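Local structure of myosin-I heavy chain (Dictyostelium discoideum, 5EJY) at residues A407-V412 with V428-V433. The protein is an actin-based class VII myosin motor with ATPase activity, involved in adhesion and the early steps of phagocytosis. Sequence-based numbering, arbitrary orientation.
Sequences ANCSLV and VLALNV
S410 and L431 face each other as a hydrogen-bonded antiparallel pair, S410 N reaching L431 O at 2.8 Å and L431 N returning to S410 O at 2.8 Å. V412 and L429 repeat the exchange two residues on; there the bond from V412 N to L429 O is the most bent of the four, 141° at the hydrogen. Between these pairs lies the non-hydrogen-bonded pair L411 and A430. The C409 side chain can be followed outward on the A430 side of the sheet. Its CB rests on A430 CB at 3.8 Å; SG, anti to the carbonyl carbon (chi1 -67°), then runs on past the same methyl, 4.0 Å away, to a contact with N432 ND2 at 3.5 Å, while N432 OD1 accepts a hydrogen bond from N434 N. L411 CD2 meets A430 CB at 4.0 Å. On the opposite face V412 CG2 lies 4.4 Å from L431 CD1, in an apolar layer that L490 and I491 of helix 484-499 cover. S410 OG hydrogen-bonds with K292 O and Y494 OH. This is the first hairpin of the four-stranded antiparallel sheet 410-415, 426-432, 435-440, 445-450, packed against helix 484-499 as in the PH-like third lobe of a FERM domain.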
ATOM      1  N   ALA A 407       0.580  -5.049  26.091  1.00 28.03           N
ATOM      2  CA  ALA A 407       1.893  -5.347  25.518  1.00 29.91           C
ATOM      3  C   ALA A 407       1.860  -6.630  24.718  1.00 28.40           C
ATOM      4  O   ALA A 407       1.264  -7.613  25.138  1.00 28.74           O
ATOM      5  CB  ALA A 407       2.961  -5.438  26.614  1.00 33.84           C
ATOM      6  N   ASN A 408       2.511  -6.625  23.558  1.00 27.06           N
ATOM      7  CA  ASN A 408       2.645  -7.842  22.759  1.00 30.66           C
ATOM      8  C   ASN A 408       1.325  -8.361  22.182  1.00 27.22           C
ATOM      9  O   ASN A 408       1.165  -9.555  21.936  1.00 27.76           O
ATOM     10  CB  ASN A 408       3.354  -8.920  23.570  1.00 34.00           C
ATOM     11  CG  ASN A 408       4.711  -8.459  24.065  1.00 41.85           C
ATOM     12  OD1 ASN A 408       5.526  -7.957  23.286  1.00 42.41           O
ATOM     13  ND2 ASN A 408       4.950  -8.591  25.363  1.00 42.36           N
ATOM     14  N   CYS A 409       0.395  -7.444  21.946  1.00 25.42           N
ATOM     15  CA  CYS A 409      -0.893  -7.775  21.340  1.00 22.55           C
ATOM     16  C   CYS A 409      -1.144  -6.923  20.103  1.00 23.46           C
ATOM     17  O   CYS A 409      -0.792  -5.748  20.084  1.00 22.76           O
ATOM     18  CB  CYS A 409      -2.032  -7.482  22.326  1.00 30.27           C
ATOM     19  SG  CYS A 409      -2.070  -8.534  23.789  1.00 31.67           S
ATOM     20  N   SER A 410      -1.803  -7.501  19.105  1.00 26.33           N
ATOM     21  CA  SER A 410      -2.296  -6.736  17.962  1.00 23.28           C
ATOM     22  C   SER A 410      -3.611  -6.086  18.394  1.00 24.32           C
ATOM     23  O   SER A 410      -4.539  -6.781  18.800  1.00 25.31           O
ATOM     24  CB  SER A 410      -2.541  -7.662  16.766  1.00 20.49           C
ATOM     25  OG  SER A 410      -1.433  -8.529  16.535  1.00 22.98           O
ATOM     26  N   LEU A 411      -3.691  -4.766  18.295  1.00 19.53           N
ATOM     27  CA  LEU A 411      -4.787  -4.018  18.898  1.00 22.06           C
ATOM     28  C   LEU A 411      -5.799  -3.560  17.860  1.00 28.31           C
ATOM     29  O   LEU A 411      -5.426  -3.099  16.776  1.00 23.25           O
ATOM     30  CB  LEU A 411      -4.242  -2.802  19.645  1.00 24.67           C
ATOM     31  CG  LEU A 411      -3.217  -3.092  20.741  1.00 25.87           C
ATOM     32  CD1 LEU A 411      -2.828  -1.809  21.446  1.00 22.88           C
ATOM     33  CD2 LEU A 411      -3.772  -4.129  21.726  1.00 25.36           C
ATOM     34  N   VAL A 412      -7.080  -3.677  18.204  1.00 22.65           N
ATOM     35  CA  VAL A 412      -8.163  -3.239  17.330  1.00 21.95           C
ATOM     36  C   VAL A 412      -9.256  -2.577  18.171  1.00 28.35           C
ATOM     37  O   VAL A 412      -9.784  -3.190  19.103  1.00 26.23           O
ATOM     38  CB  VAL A 412      -8.790  -4.423  16.557  1.00 24.89           C
ATOM     39  CG1 VAL A 412      -9.882  -3.924  15.608  1.00 26.24           C
ATOM     40  CG2 VAL A 412      -7.721  -5.202  15.789  1.00 27.99           C
ATOM     41  N   VAL A 428     -11.760  -3.167  23.294  1.00 24.21           N
ATOM     42  CA  VAL A 428     -10.582  -3.359  22.448  1.00 23.03           C
ATOM     43  C   VAL A 428     -10.480  -4.856  22.226  1.00 26.24           C
ATOM     44  O   VAL A 428     -10.706  -5.643  23.149  1.00 25.09           O
ATOM     45  CB  VAL A 428      -9.319  -2.839  23.156  1.00 24.99           C
ATOM     46  CG1 VAL A 428      -8.042  -3.371  22.486  1.00 23.00           C
ATOM     47  CG2 VAL A 428      -9.316  -1.308  23.197  1.00 30.76           C
ATOM     48  N   LEU A 429     -10.211  -5.265  20.997  1.00 21.77           N
ATOM     49  CA  LEU A 429      -9.792  -6.640  20.771  1.00 21.46           C
ATOM     50  C   LEU A 429      -8.271  -6.652  20.773  1.00 27.27           C
ATOM     51  O   LEU A 429      -7.629  -5.939  19.995  1.00 25.70           O
ATOM     52  CB  LEU A 429     -10.342  -7.195  19.461  1.00 24.56           C
ATOM     53  CG  LEU A 429     -11.855  -7.424  19.441  1.00 26.35           C
ATOM     54  CD1 LEU A 429     -12.305  -8.087  18.143  1.00 22.94           C
ATOM     55  CD2 LEU A 429     -12.265  -8.285  20.645  1.00 26.50           C
ATOM     56  N   ALA A 430      -7.695  -7.428  21.679  1.00 21.78           N
ATOM     57  CA  ALA A 430      -6.251  -7.569  21.751  1.00 24.62           C
ATOM     58  C   ALA A 430      -5.912  -8.990  21.327  1.00 28.27           C
ATOM     59  O   ALA A 430      -6.197  -9.942  22.059  1.00 27.65           O
ATOM     60  CB  ALA A 430      -5.768  -7.288  23.172  1.00 24.26           C
ATOM     61  N   LEU A 431      -5.347  -9.145  20.130  1.00 26.11           N
ATOM     62  CA  LEU A 431      -5.078 -10.482  19.599  1.00 24.06           C
ATOM     63  C   LEU A 431      -3.605 -10.881  19.747  1.00 26.83           C
ATOM     64  O   LEU A 431      -2.694 -10.103  19.444  1.00 25.86           O
ATOM     65  CB  LEU A 431      -5.525 -10.616  18.133  1.00 23.02           C
ATOM     66  CG  LEU A 431      -7.022 -10.490  17.817  1.00 28.84           C
ATOM     67  CD1 LEU A 431      -7.437  -9.032  17.874  1.00 23.70           C
ATOM     68  CD2 LEU A 431      -7.348 -11.087  16.459  1.00 24.97           C
ATOM     69  N   ASN A 432      -3.382 -12.094  20.238  1.00 28.30           N
ATOM     70  CA  ASN A 432      -2.033 -12.638  20.345  1.00 27.38           C
ATOM     71  C   ASN A 432      -2.112 -14.143  20.134  1.00 27.81           C
ATOM     72  O   ASN A 432      -3.175 -14.657  19.767  1.00 26.89           O
ATOM     73  CB  ASN A 432      -1.395 -12.267  21.689  1.00 28.61           C
ATOM     74  CG  ASN A 432      -2.226 -12.718  22.880  1.00 34.51           C
ATOM     75  OD1 ASN A 432      -2.957 -13.697  22.797  1.00 32.69           O
ATOM     76  ND2 ASN A 432      -2.116 -12.002  23.989  1.00 39.19           N
ATOM     77  N   VAL A 433      -1.012 -14.858  20.345  1.00 24.21           N
ATOM     78  CA  VAL A 433      -1.026 -16.302  20.108  1.00 29.91           C
ATOM     79  C   VAL A 433      -1.950 -17.044  21.078  1.00 27.91           C
ATOM     80  O   VAL A 433      -2.333 -18.181  20.823  1.00 33.55           O
ATOM     81  CB  VAL A 433       0.391 -16.920  20.177  1.00 34.50           C
ATOM     82  CG1 VAL A 433       1.273 -16.361  19.048  1.00 29.79           C
ATOM     83  CG2 VAL A 433       1.012 -16.676  21.557  1.00 35.51           C
TER